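Long-range contacts in pentafunctional AROM polypeptide (Schizosaccharomyces pombe, PDB 5SWV), which probably carries out five shikimate-pathway steps, the crystallised portion holding its dehydroquinate dehydratase and shikimate dehydrogenase: residues Leu74-Thr79 against Tyr107-Val112; Arg11-Thr16 against Val34-Ile39; Tyr132-Met137 against Tyr164-Lys169; Ser56-Val61 against Lys98-Ser103; Thr16-Arg21 against Leu224-Ala229. All blocks are in the same frame, centred on the assembly; numbering follows the deposited sequence.

All five contacts belong to the type I dehydroquinase barrel, and interactions 1, 2 and 3 seal neighbouring strands near their N-terminal ends. Strand 38-42 leads from interaction 2 into interaction 1, centres 13 Å apart, through a probable hydrogen bond of 2.7 Å between Ile77 N and Ile39 O. Strand 111-115 joins interaction 1 to interaction 3, centres 11 Å apart. Interaction 4 packs two outer helices behind interaction 1, where Val61 CG1 lies 3.6 Å from Phe78 CE2. Interaction 5 shares Thr16 with interaction 2 but sits at the C-terminal end of strand 13-17, where barrel enzymes carry active sites; the Lys228 side chain lies about 5 Å from a triethylene glycol, probably from the crystallisation liquor.

Interaction 1 (Leu74-Thr79 against Tyr107-Val112)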
# COMPACT_ATOMS: atom_id res chain seq x y z
N LEU A 74 2.58 -5.79 1.77
CA LEU A 74 3.46 -5.52 0.64
C LEU A 74 4.14 -6.80 0.16
O LEU A 74 4.62 -7.60 0.96
CB LEU A 74 4.53 -4.47 1.01
CG LEU A 74 4.07 -3.03 1.27
CD1 LEU A 74 5.26 -2.16 1.67
CD2 LEU A 74 3.35 -2.45 0.05
N PRO A 75 4.21 -6.99 -1.17
CA PRO A 75 4.99 -8.09 -1.72
C PRO A 75 6.42 -8.09 -1.20
O PRO A 75 6.98 -7.02 -0.90
CB PRO A 75 4.99 -7.80 -3.23
CG PRO A 75 3.88 -6.85 -3.48
CD PRO A 75 3.60 -6.14 -2.20
N ILE A 76 7.01 -9.28 -1.09
CA ILE A 76 8.33 -9.43 -0.50
C ILE A 76 9.32 -9.98 -1.50
O ILE A 76 9.00 -10.87 -2.30
CB ILE A 76 8.26 -10.29 0.77
CG1 ILE A 76 7.53 -9.50 1.86
CG2 ILE A 76 9.64 -10.70 1.27
CD1 ILE A 76 7.04 -10.33 3.02
N ILE A 77 10.52 -9.42 -1.46
CA ILE A 77 11.63 -9.88 -2.25
C ILE A 77 12.59 -10.48 -1.25
O ILE A 77 12.91 -9.86 -0.24
CB ILE A 77 12.26 -8.71 -3.02
CG1 ILE A 77 11.25 -8.09 -3.98
CG2 ILE A 77 13.48 -9.17 -3.78
CD1 ILE A 77 11.53 -6.64 -4.30
N PHE A 78 13.03 -11.70 -1.52
CA PHE A 78 13.89 -12.47 -0.63
C PHE A 78 15.28 -12.49 -1.25
O PHE A 78 15.51 -13.16 -2.26
CB PHE A 78 13.30 -13.88 -0.51
CG PHE A 78 14.03 -14.78 0.45
CD1 PHE A 78 15.11 -15.54 0.04
CD2 PHE A 78 13.57 -14.94 1.76
CE1 PHE A 78 15.76 -16.40 0.93
CE2 PHE A 78 14.19 -15.80 2.64
CZ PHE A 78 15.30 -16.53 2.24
N THR A 79 16.20 -11.73 -0.66
CA THR A 79 17.49 -11.49 -1.28
C THR A 79 18.63 -11.91 -0.40
O THR A 79 18.83 -11.35 0.67
CB THR A 79 17.64 -10.02 -1.68
OG1 THR A 79 16.67 -9.72 -2.67
CG2 THR A 79 19.00 -9.75 -2.31
N TYR A 107 7.21 -21.00 1.17
CA TYR A 107 6.24 -20.16 1.91
C TYR A 107 5.78 -18.90 1.15
O TYR A 107 5.35 -17.93 1.76
CB TYR A 107 6.64 -19.88 3.39
CG TYR A 107 8.04 -19.39 3.68
CD1 TYR A 107 8.47 -18.11 3.27
CD2 TYR A 107 8.94 -20.18 4.40
CE1 TYR A 107 9.76 -17.65 3.55
CE2 TYR A 107 10.24 -19.72 4.69
CZ TYR A 107 10.64 -18.46 4.25
OH TYR A 107 11.91 -18.02 4.52
N GLY A 108 5.83 -18.94 -0.18
CA GLY A 108 5.17 -17.94 -1.03
C GLY A 108 5.72 -16.51 -1.04
O GLY A 108 4.94 -15.55 -1.06
N CYS A 109 7.05 -16.37 -1.02
CA CYS A 109 7.67 -15.08 -1.32
C CYS A 109 7.33 -14.73 -2.75
O CYS A 109 7.31 -15.62 -3.62
CB CYS A 109 9.19 -15.12 -1.13
SG CYS A 109 9.71 -15.05 0.61
N ASP A 110 7.06 -13.45 -3.00
CA ASP A 110 6.64 -12.98 -4.32
C ASP A 110 7.79 -13.03 -5.31
O ASP A 110 7.59 -13.47 -6.45
CB ASP A 110 6.09 -11.57 -4.24
CG ASP A 110 4.94 -11.47 -3.27
OD1 ASP A 110 5.19 -11.48 -2.04
OD2 ASP A 110 3.78 -11.39 -3.75
N PHE A 111 8.97 -12.61 -4.86
CA PHE A 111 10.20 -12.70 -5.66
C PHE A 111 11.35 -13.31 -4.86
O PHE A 111 11.38 -13.24 -3.63
CB PHE A 111 10.68 -11.31 -6.09
CG PHE A 111 9.65 -10.49 -6.79
CD1 PHE A 111 8.79 -9.67 -6.08
CD2 PHE A 111 9.58 -10.47 -8.17
CE1 PHE A 111 7.85 -8.88 -6.72
CE2 PHE A 111 8.65 -9.68 -8.83
CZ PHE A 111 7.78 -8.89 -8.11
N VAL A 112 12.31 -13.88 -5.57
CA VAL A 112 13.60 -14.29 -5.01
C VAL A 112 14.70 -13.75 -5.92
O VAL A 112 14.63 -13.89 -7.14
CB VAL A 112 13.72 -15.83 -4.90
CG1 VAL A 112 15.13 -16.27 -4.53
CG2 VAL A 112 12.74 -16.38 -3.87
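Tyr107, the first residue beyond helix 94-106, sends its hydroxyl to Phe78: OH lies 3.7 Å from Phe78 CE2, and the two side chains cross at about a right angle. Gly108 is the C' residue of a Schellman motif that ends the helix; its positive phi favours glycine. Cys109 then brings a small, polarisable sulfur to the same side chain, SG lying 3.9 Å from Phe78 CB and 5.0 Å from the ring centroid, an oblique sulfur-aromatic contact. With this turn the chain completes the beta-alpha-beta crossover of strand 76-79, helix 94-106 and strand 111-115, one of the units from which the (beta/alpha)8 barrel of type I dehydroquinases is built. The Asp110 carboxylate takes the place of a backbone acceptor for Ile76 N. Its CG is anti to its own carbonyl carbon (chi1 -57°), and OD1 accepts from Ile76 N at 3.0 Å in a nearly straight bond (167°), met from above the carboxylate plane. Arg69 makes a salt bridge to that same oxygen, while Pro75 lays its CB 3.7 Å from Asp110 CG. At Phe111 regular parallel pairing begins: its N donates to Ile76 O at 3.1 Å, and its O receives Phe78 N. Its ring shares a sheet face with Ile77, whose CG1 is 3.6 Å from Phe111 CD1. Val112 turns to the other face beside Phe78, among Met101 and Met105 of the helix, a fitting place for a branched apolar residue.

Interaction 2 (Arg11-Thr16 against Val34-Ile39)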
# COMPACT_ATOMS: atom_id res chain seq x y z
N ARG A 11 6.27 3.96 -12.52
CA ARG A 11 7.45 3.92 -11.65
C ARG A 11 7.20 3.07 -10.43
O ARG A 11 6.26 3.34 -9.68
CB ARG A 11 7.79 5.33 -11.18
CG ARG A 11 8.47 6.17 -12.23
CD ARG A 11 8.51 7.64 -11.90
NE ARG A 11 9.24 8.32 -12.98
CZ ARG A 11 8.73 9.16 -13.88
NH1 ARG A 11 7.44 9.54 -13.86
NH2 ARG A 11 9.53 9.66 -14.81
N SER A 12 8.04 2.08 -10.20
CA SER A 12 7.99 1.30 -8.96
C SER A 12 9.30 1.42 -8.20
O SER A 12 10.36 1.71 -8.79
CB SER A 12 7.66 -0.17 -9.24
OG SER A 12 8.04 -0.56 -10.55
N THR A 13 9.22 1.22 -6.89
CA THR A 13 10.38 1.24 -6.00
C THR A 13 10.22 0.16 -4.97
O THR A 13 9.12 -0.31 -4.74
CB THR A 13 10.52 2.58 -5.26
OG1 THR A 13 9.47 2.73 -4.30
CG2 THR A 13 10.47 3.76 -6.23
N PHE A 14 11.31 -0.26 -4.35
CA PHE A 14 11.24 -1.19 -3.23
C PHE A 14 12.29 -0.89 -2.17
O PHE A 14 13.41 -0.47 -2.48
CB PHE A 14 11.32 -2.63 -3.70
CG PHE A 14 12.68 -3.06 -4.18
CD1 PHE A 14 13.63 -3.55 -3.28
CD2 PHE A 14 12.99 -3.06 -5.55
CE1 PHE A 14 14.88 -3.98 -3.73
CE2 PHE A 14 14.24 -3.49 -6.00
CZ PHE A 14 15.19 -3.94 -5.08
N LEU A 15 11.89 -1.12 -0.92
CA LEU A 15 12.71 -0.85 0.25
C LEU A 15 13.72 -1.97 0.46
O LEU A 15 13.36 -3.13 0.42
CB LEU A 15 11.84 -0.73 1.51
CG LEU A 15 12.57 -0.24 2.76
CD1 LEU A 15 12.89 1.25 2.64
CD2 LEU A 15 11.79 -0.51 4.02
N THR A 16 14.98 -1.59 0.70
CA THR A 16 16.03 -2.55 1.05
C THR A 16 16.08 -2.73 2.57
O THR A 16 16.86 -2.07 3.25
CB THR A 16 17.39 -2.11 0.49
OG1 THR A 16 17.69 -0.77 0.94
CG2 THR A 16 17.35 -2.13 -1.03
N VAL A 34 6.60 3.75 3.41
CA VAL A 34 6.09 4.87 2.61
C VAL A 34 6.70 4.91 1.21
O VAL A 34 7.93 4.87 1.07
CB VAL A 34 6.35 6.19 3.38
CG1 VAL A 34 6.47 7.40 2.46
CG2 VAL A 34 5.25 6.41 4.42
N GLY A 35 5.84 4.97 0.20
CA GLY A 35 6.25 5.13 -1.19
C GLY A 35 6.77 3.91 -1.90
O GLY A 35 7.14 3.99 -3.08
N CYS A 36 6.80 2.77 -1.21
CA CYS A 36 7.36 1.53 -1.75
C CYS A 36 6.29 0.59 -2.22
O CYS A 36 5.23 0.47 -1.61
CB CYS A 36 8.20 0.84 -0.69
SG CYS A 36 9.52 1.90 -0.08
N ASP A 37 6.57 -0.10 -3.32
CA ASP A 37 5.66 -1.10 -3.87
C ASP A 37 5.98 -2.50 -3.35
O ASP A 37 5.17 -3.41 -3.54
CB ASP A 37 5.72 -1.07 -5.39
CG ASP A 37 5.41 0.31 -5.95
OD1 ASP A 37 4.22 0.63 -6.11
OD2 ASP A 37 6.36 1.08 -6.23
N ALA A 38 7.13 -2.67 -2.70
CA ALA A 38 7.60 -3.96 -2.19
C ALA A 38 8.73 -3.79 -1.17
O ALA A 38 9.28 -2.70 -1.02
CB ALA A 38 8.09 -4.80 -3.35
N ILE A 39 9.07 -4.88 -0.50
CA ILE A 39 10.10 -4.89 0.53
C ILE A 39 11.08 -6.01 0.21
O ILE A 39 10.70 -7.18 0.10
CB ILE A 39 9.51 -5.14 1.92
CG1 ILE A 39 8.44 -4.10 2.23
CG2 ILE A 39 10.55 -5.06 3.02
CD1 ILE A 39 7.74 -4.38 3.54
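Leu15, Thr13 and Asp37 lose the most surface where strand 13-17 meets the chain entering strand 38-42. Leu15 serves the contact twice. Its N donates to Ala38 O at 3.1 Å, a parallel-sheet bond of 160°, and its CB rests 3.9 Å from Cys36 SG. With CG anti to the backbone N (chi1 -171°), the branched, apolar side chain lies on the same face as Ile39, its strand partner, and CD1 reaches Leu225. On the opposite face of the sheet, the CB atoms of Phe14 and Ala38 are 3.9 Å apart, the small alanine bringing only a methyl to that side of the barrel sheet. The backbone of Thr13 makes two bonds: its O accepts from Asp37 N at 2.9 Å, while its N donates to Asp37 OD2 at 2.9 Å. That second bond is nearly straight and uses the carboxylate lone pair that points away from the other oxygen. A short acid suits position 37, since its carboxylate reaches the N-H of Thr13 and gives it an acceptor. Ser12 flanks the same oxygen, its CB 3.5 Å from Asp37 OD2. The other oxygen, OD1, makes a salt bridge to Lys9, just ahead of the strand. Two bonds thus tie Thr13 and Asp37 together, and the nearby lysine together with the amide N-H would be expected to favour the ionised form of Asp37 and so to strengthen its hold on the strand start.

Interaction 3 (Tyr132-Met137 against Tyr164-Lys169)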
# COMPACT_ATOMS: atom_id res chain seq x y z
N TYR A 132 4.84 -20.05 -7.95
CA TYR A 132 4.36 -18.70 -8.26
C TYR A 132 5.38 -17.60 -8.03
O TYR A 132 5.25 -16.51 -8.60
CB TYR A 132 3.08 -18.39 -7.48
CG TYR A 132 1.95 -19.28 -7.92
CD1 TYR A 132 1.58 -19.33 -9.28
CD2 TYR A 132 1.27 -20.11 -7.01
CE1 TYR A 132 0.55 -20.15 -9.71
CE2 TYR A 132 0.24 -20.94 -7.44
CZ TYR A 132 -0.11 -20.95 -8.79
OH TYR A 132 -1.13 -21.76 -9.26
N THR A 133 6.39 -17.89 -7.22
CA THR A 133 7.50 -16.98 -6.99
C THR A 133 8.19 -16.60 -8.29
O THR A 133 8.44 -17.44 -9.14
CB THR A 133 8.53 -17.61 -6.05
OG1 THR A 133 7.89 -17.98 -4.82
CG2 THR A 133 9.66 -16.65 -5.76
N LYS A 134 8.46 -15.31 -8.44
CA LYS A 134 9.18 -14.80 -9.61
C LYS A 134 10.67 -14.69 -9.33
O LYS A 134 11.07 -14.25 -8.25
CB LYS A 134 8.68 -13.40 -9.96
CG LYS A 134 7.20 -13.29 -10.23
CD LYS A 134 6.81 -14.02 -11.49
CE LYS A 134 5.40 -13.63 -11.88
NZ LYS A 134 4.85 -14.65 -12.78
N LEU A 135 11.49 -15.06 -10.30
CA LEU A 135 12.93 -14.96 -10.14
C LEU A 135 13.51 -13.66 -10.69
O LEU A 135 13.19 -13.25 -11.82
CB LEU A 135 13.61 -16.15 -10.79
CG LEU A 135 13.22 -17.51 -10.25
CD1 LEU A 135 14.19 -18.53 -10.81
CD2 LEU A 135 13.20 -17.59 -8.72
N ILE A 136 14.33 -13.00 -9.86
CA ILE A 136 15.12 -11.84 -10.25
C ILE A 136 16.56 -12.33 -10.37
O ILE A 136 17.20 -12.66 -9.38
CB ILE A 136 15.05 -10.65 -9.26
CG1 ILE A 136 13.59 -10.28 -8.94
CG2 ILE A 136 15.76 -9.43 -9.84
CD1 ILE A 136 13.43 -9.07 -8.02
N MET A 137 17.03 -12.41 -11.60
CA MET A 137 18.39 -12.80 -11.87
C MET A 137 19.25 -11.54 -11.83
O MET A 137 19.00 -10.61 -12.59
CB MET A 137 18.49 -13.49 -13.23
CG MET A 137 17.65 -14.76 -13.31
SD MET A 137 18.37 -16.06 -12.30
CE MET A 137 16.90 -16.63 -11.50
N TYR A 164 16.04 -18.49 -17.40
CA TYR A 164 15.36 -18.61 -16.12
C TYR A 164 14.55 -17.39 -15.64
O TYR A 164 13.68 -17.53 -14.79
CB TYR A 164 16.41 -18.93 -15.06
CG TYR A 164 17.35 -20.08 -15.42
CD1 TYR A 164 16.86 -21.38 -15.54
CD2 TYR A 164 18.72 -19.87 -15.64
CE1 TYR A 164 17.69 -22.44 -15.87
CE2 TYR A 164 19.56 -20.93 -15.95
CZ TYR A 164 19.03 -22.21 -16.07
OH TYR A 164 19.80 -23.28 -16.40
N ALA A 165 14.82 -16.20 -16.18
CA ALA A 165 14.43 -14.96 -15.50
C ALA A 165 12.99 -14.51 -15.68
O ALA A 165 12.48 -14.54 -16.78
CB ALA A 165 15.34 -13.83 -15.94
N ASP A 166 12.36 -14.07 -14.61
CA ASP A 166 11.16 -13.23 -14.71
C ASP A 166 11.52 -11.73 -14.73
O ASP A 166 10.77 -10.92 -15.29
CB ASP A 166 10.22 -13.51 -13.54
CG ASP A 166 9.71 -14.93 -13.54
OD1 ASP A 166 8.84 -15.24 -14.37
OD2 ASP A 166 10.17 -15.74 -12.71
N VAL A 167 12.62 -11.37 -14.06
CA VAL A 167 13.17 -10.02 -14.07
C VAL A 167 14.69 -10.15 -14.13
O VAL A 167 15.23 -11.12 -13.60
CB VAL A 167 12.81 -9.24 -12.79
CG1 VAL A 167 13.39 -7.81 -12.82
CG2 VAL A 167 11.30 -9.23 -12.57
N ILE A 168 15.37 -9.20 -14.77
CA ILE A 168 16.83 -9.19 -14.78
C ILE A 168 17.29 -7.91 -14.13
O ILE A 168 16.76 -6.85 -14.40
CB ILE A 168 17.42 -9.32 -16.19
CG1 ILE A 168 16.99 -10.66 -16.80
CG2 ILE A 168 18.94 -9.24 -16.14
CD1 ILE A 168 17.45 -10.89 -18.24
N LYS A 169 18.27 -8.02 -13.24
CA LYS A 169 18.82 -6.89 -12.53
C LYS A 169 20.31 -6.83 -12.81
O LYS A 169 21.04 -7.75 -12.48
CB LYS A 169 18.54 -7.05 -11.05
CG LYS A 169 19.03 -5.91 -10.17
CD LYS A 169 18.83 -6.29 -8.71
CE LYS A 169 19.91 -5.69 -7.83
NZ LYS A 169 19.47 -4.42 -7.21
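Met137 packs its CG 3.6 Å from the methyl of Ala165, in the tight half of this contact. Strands 134-137 and 167-169 run parallel, their axes 4.6 Å apart and 25° from each other. Met137 N donates to Val167 O at 3.0 Å, Lys169 N to Met137 O at 2.8 Å. Ile136 and Val167 lie side by side, pointing the same way, with Ile136 CG1 4.1 Å from Val167 CB; branched residues suit this buried sheet face. The crossover through helix 152-162 makes the pair a beta-alpha-beta unit of the dehydroquinase barrel.

Toward the strand starts the contact opens to solvent. There Lys134, bent at its second torsion (chi2 -68°), crosses Asp166 at about a right angle, its CD 3.7 Å from Asp166 CG. Lys134 NZ stays 4.3 Å from Asp166 OD1, beyond a salt bridge. The other oxygen is firmly used: Asp166 OD2 accepts from Leu135 N at 2.8 Å (168°), close to the carboxylate plane on its anti side, and also makes a salt bridge to Lys130. Leu135 O accepts from both Asp166 N and Val167 N. Two nearby lysines and the amide N-H would probably keep Asp166 ionised, and its carboxylate extends the pairing back beyond the first regular strand bond.

Interaction 4 (Ser56-Val61 against Lys98-Ser103); sequences SSLDFV and KELMLS
Leu58 and Leu100 mark the closest backbone approach, with CA atoms 6.3 Å apart, too far for main-chain bonding and fit for side chains to fill. Residues 58-61 form the first turn of helix 58-69, while 98-103 lie within helix 94-106. Ser57 is the N-cap of the first helix: its OG accepts from Phe60 N at 3.3 Å, a weak bond, and is also hydrogen-bonded to Asp48. Serine suits this place because its short hydroxyl can reach the N-H groups that the first turn leaves without a helical partner. The two helices are neighbours on the outside of the dehydroquinase barrel, one preceding strand 76-79 and the other following it. Between them, Leu58 brings its branched end to three residues of the other helix. Its CD1 lies 3.6 Å from Glu99 CD and 3.8 Å from Leu100 CD2, and its CG is 4.1 Å from Ser103 CB, where serine's small side chain lets the leucine lie against the helix. Glu99 keeps CG anti to the backbone N (chi1 -168°) and runs on extended; it passes obliquely by Leu58 on the solvent side, its CG and carboxylate near both methyls. Deeper in, Leu100 CD2 meets Val61 CG2 at 3.6 Å, the side chains crossing at about a right angle, and Leu100 CD1 comes within 4.0 Å of Ser56 O. From there the other Val61 methyl, CG1, continues inward to Phe78 and Tyr107.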
# COMPACT_ATOMS: atom_id res chain seq x y z
N SER A 56 22.10 -17.96 8.95
CA SER A 56 20.75 -18.00 9.50
C SER A 56 20.11 -19.38 9.20
O SER A 56 20.16 -19.86 8.07
CB SER A 56 19.91 -16.86 8.92
OG SER A 56 20.38 -15.58 9.32
N SER A 57 19.53 -20.03 10.21
CA SER A 57 18.86 -21.32 10.00
C SER A 57 17.53 -21.12 9.31
O SER A 57 16.93 -20.05 9.41
CB SER A 57 18.61 -22.02 11.34
OG SER A 57 17.69 -21.27 12.12
N LEU A 58 17.05 -22.17 8.64
CA LEU A 58 15.72 -22.14 7.99
C LEU A 58 14.59 -21.74 8.92
O LEU A 58 13.72 -20.95 8.55
CB LEU A 58 15.37 -23.50 7.39
CG LEU A 58 15.53 -23.67 5.88
CD1 LEU A 58 16.96 -23.36 5.44
CD2 LEU A 58 15.14 -25.10 5.49
N ASP A 59 14.58 -22.30 10.13
CA ASP A 59 13.53 -22.00 11.09
C ASP A 59 13.49 -20.51 11.42
O ASP A 59 12.42 -19.89 11.43
CB ASP A 59 13.70 -22.85 12.37
CG ASP A 59 13.38 -24.33 12.14
OD1 ASP A 59 12.41 -24.63 11.42
OD2 ASP A 59 14.10 -25.19 12.69
N PHE A 60 14.66 -19.93 11.65
CA PHE A 60 14.78 -18.51 11.97
C PHE A 60 14.32 -17.60 10.82
O PHE A 60 13.44 -16.74 10.99
CB PHE A 60 16.23 -18.19 12.34
CG PHE A 60 16.49 -16.74 12.55
CD1 PHE A 60 16.01 -16.10 13.69
CD2 PHE A 60 17.19 -15.99 11.61
CE1 PHE A 60 16.24 -14.75 13.88
CE2 PHE A 60 17.43 -14.64 11.80
CZ PHE A 60 16.95 -14.02 12.94
N VAL A 61 14.90 -17.81 9.66
CA VAL A 61 14.57 -17.03 8.48
C VAL A 61 13.07 -17.09 8.22
O VAL A 61 12.46 -16.07 7.95
CB VAL A 61 15.36 -17.48 7.24
CG1 VAL A 61 14.91 -16.70 6.00
CG2 VAL A 61 16.85 -17.27 7.47
N LYS A 98 20.97 -22.11 -1.53
CA LYS A 98 19.95 -22.85 -2.29
C LYS A 98 18.84 -23.35 -1.39
O LYS A 98 17.66 -23.15 -1.68
CB LYS A 98 20.58 -24.01 -3.02
CG LYS A 98 19.61 -24.96 -3.70
CD LYS A 98 20.32 -25.83 -4.73
CE LYS A 98 21.29 -26.82 -4.11
NZ LYS A 98 20.56 -28.03 -3.66
N GLU A 99 19.24 -23.99 -0.29
CA GLU A 99 18.31 -24.45 0.72
C GLU A 99 17.42 -23.31 1.20
O GLU A 99 16.22 -23.50 1.31
CB GLU A 99 19.03 -25.03 1.93
CG GLU A 99 18.11 -25.77 2.88
CD GLU A 99 18.77 -26.16 4.21
OE1 GLU A 99 19.81 -25.54 4.58
OE2 GLU A 99 18.23 -27.08 4.87
N LEU A 100 18.01 -22.14 1.46
CA LEU A 100 17.23 -21.00 1.94
C LEU A 100 16.26 -20.48 0.89
O LEU A 100 15.11 -20.18 1.21
CB LEU A 100 18.13 -19.86 2.45
CG LEU A 100 18.68 -20.01 3.89
CD1 LEU A 100 19.92 -19.15 4.12
CD2 LEU A 100 17.61 -19.69 4.93
N MET A 101 16.72 -20.39 -0.35
CA MET A 101 15.88 -19.86 -1.41
C MET A 101 14.71 -20.79 -1.73
O MET A 101 13.59 -20.34 -1.97
CB MET A 101 16.71 -19.53 -2.66
CG MET A 101 17.63 -18.32 -2.48
SD MET A 101 18.64 -17.90 -3.91
CE MET A 101 19.99 -19.06 -3.81
N LEU A 102 14.97 -22.10 -1.71
CA LEU A 102 13.90 -23.09 -1.88
C LEU A 102 12.83 -22.96 -0.82
O LEU A 102 11.64 -23.06 -1.11
CB LEU A 102 14.48 -24.50 -1.81
CG LEU A 102 15.27 -24.94 -3.04
CD1 LEU A 102 15.95 -26.29 -2.80
CD2 LEU A 102 14.38 -25.00 -4.28
N SER A 103 13.26 -22.75 0.41
CA SER A 103 12.34 -22.56 1.52
C SER A 103 11.43 -21.33 1.33
O SER A 103 10.22 -21.37 1.61
CB SER A 103 13.11 -22.46 2.83
OG SER A 103 12.33 -21.84 3.81

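Interaction 5 (Thr16-Arg21 against Leu224-Ala229)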
# COMPACT_ATOMS: atom_id res chain seq x y z
N THR A 16 14.98 -1.59 0.70
CA THR A 16 16.03 -2.55 1.05
C THR A 16 16.08 -2.73 2.57
O THR A 16 16.86 -2.07 3.25
CB THR A 16 17.39 -2.11 0.49
OG1 THR A 16 17.69 -0.77 0.94
CG2 THR A 16 17.35 -2.13 -1.03
N LEU A 17 15.24 -3.61 3.10
CA LEU A 17 15.12 -3.79 4.55
C LEU A 17 16.28 -4.62 5.08
O LEU A 17 16.41 -5.80 4.77
CB LEU A 17 13.80 -4.46 4.90
CG LEU A 17 13.36 -4.32 6.35
CD1 LEU A 17 13.08 -2.86 6.69
CD2 LEU A 17 12.11 -5.15 6.55
N ASN A 18 17.14 -3.98 5.86
CA ASN A 18 18.41 -4.55 6.25
C ASN A 18 18.69 -4.39 7.74
O ASN A 18 19.85 -4.20 8.15
CB ASN A 18 19.51 -3.94 5.40
CG ASN A 18 19.66 -2.44 5.59
OD1 ASN A 18 18.76 -1.76 6.08
ND2 ASN A 18 20.81 -1.91 5.19
N TYR A 19 17.64 -4.48 8.54
CA TYR A 19 17.80 -4.64 9.97
C TYR A 19 18.36 -6.03 10.24
O TYR A 19 18.15 -6.93 9.43
CB TYR A 19 16.46 -4.54 10.68
CG TYR A 19 15.86 -3.16 10.77
CD1 TYR A 19 16.28 -2.27 11.76
CD2 TYR A 19 14.83 -2.75 9.92
CE1 TYR A 19 15.70 -1.02 11.89
CE2 TYR A 19 14.25 -1.50 10.04
CZ TYR A 19 14.69 -0.64 11.03
OH TYR A 19 14.14 0.61 11.18
N PRO A 20 19.03 -6.23 11.37
CA PRO A 20 19.39 -7.58 11.79
C PRO A 20 18.22 -8.44 12.24
O PRO A 20 18.34 -9.65 12.24
CB PRO A 20 20.31 -7.36 12.99
CG PRO A 20 20.54 -5.90 13.09
CD PRO A 20 19.43 -5.23 12.37
N ARG A 21 17.11 -7.81 12.67
CA ARG A 21 15.90 -8.52 13.12
C ARG A 21 14.63 -7.81 12.65
O ARG A 21 14.55 -6.58 12.70
CB ARG A 21 15.87 -8.57 14.64
CG ARG A 21 16.99 -9.34 15.31
CD ARG A 21 16.83 -10.83 15.08
NE ARG A 21 15.66 -11.36 15.80
CZ ARG A 21 15.68 -11.93 17.01
NH1 ARG A 21 16.81 -12.10 17.71
NH2 ARG A 21 14.53 -12.35 17.52
N LEU A 224 15.72 5.89 9.01
CA LEU A 224 15.61 5.00 10.15
C LEU A 224 16.25 3.61 9.98
O LEU A 224 16.49 2.92 10.98
CB LEU A 224 14.13 4.83 10.53
CG LEU A 224 13.39 6.12 10.92
CD1 LEU A 224 11.95 5.84 11.33
CD2 LEU A 224 14.11 6.91 12.02
N LEU A 225 16.54 3.20 8.75
CA LEU A 225 17.25 1.95 8.53
C LEU A 225 18.69 2.16 8.94
O LEU A 225 19.17 3.28 8.88
CB LEU A 225 17.15 1.51 7.08
CG LEU A 225 15.75 1.32 6.51
CD1 LEU A 225 15.83 0.64 5.16
CD2 LEU A 225 14.87 0.52 7.45
N PRO A 226 19.38 1.09 9.36
CA PRO A 226 20.71 1.30 9.92
C PRO A 226 21.77 1.76 8.92
O PRO A 226 22.73 2.41 9.32
CB PRO A 226 21.07 -0.06 10.52
CG PRO A 226 20.27 -1.03 9.74
CD PRO A 226 18.99 -0.33 9.42
N SER A 227 21.60 1.45 7.64
CA SER A 227 22.61 1.80 6.63
C SER A 227 22.03 1.70 5.23
O SER A 227 20.97 1.10 5.04
CB SER A 227 23.84 0.89 6.74
OG SER A 227 23.50 -0.49 6.76
N LYS A 228 22.73 2.29 4.26
CA LYS A 228 22.41 2.08 2.85
C LYS A 228 22.83 0.69 2.47
O LYS A 228 23.84 0.18 2.96
CB LYS A 228 23.15 3.06 1.95
CG LYS A 228 22.76 4.51 2.15
CD LYS A 228 23.62 5.44 1.33
CE LYS A 228 23.44 6.87 1.81
NZ LYS A 228 24.18 7.79 0.91
N ALA A 229 22.06 0.08 1.58
CA ALA A 229 22.40 -1.22 1.04
C ALA A 229 23.60 -1.14 0.10
O ALA A 229 24.37 -2.08 0.01
CB ALA A 229 21.21 -1.83 0.31
O HOH W 1 18.69 0.21 3.50
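Asn18 and Ser227 make the direct polar link here: Asn18 ND2 donates to Ser227 O at 3.0 Å. The bond is nearly straight (164°) and lies close to the plane of the Asn18 amide, but the donor stands above the plane of the carbonyl it meets. With CG placed between the backbone N and the carbonyl carbon (chi1 63°), the side chain heads for the loop, and its terminal amide supplies an N-H for a backbone carbonyl. A water makes a second link, probably donating to Ser227 O at 2.9 Å and bonded to Thr16 OG1, a hydroxyl also held by Gln233 and Val220.

The apolar contacts centre on Leu225. Its CD2 lies near Tyr19 CE2 and 3.9 Å from Leu17 CD1, crossing both side chains at about a right angle. Pro226 CD sits 4.0 Å above one face of the Tyr19 ring, toward the rim, and the Ala229 methyl is 3.8 Å from Thr16 CB.

These residues pack the loop after strand 218-220 against the C-terminal end of strand 13-17 in the type I dehydroquinase barrel. Ser227 O accepts from the amide and probably from the water, which suggests that hydrogen bonds as well as hydrophobic contacts help set the loop's course.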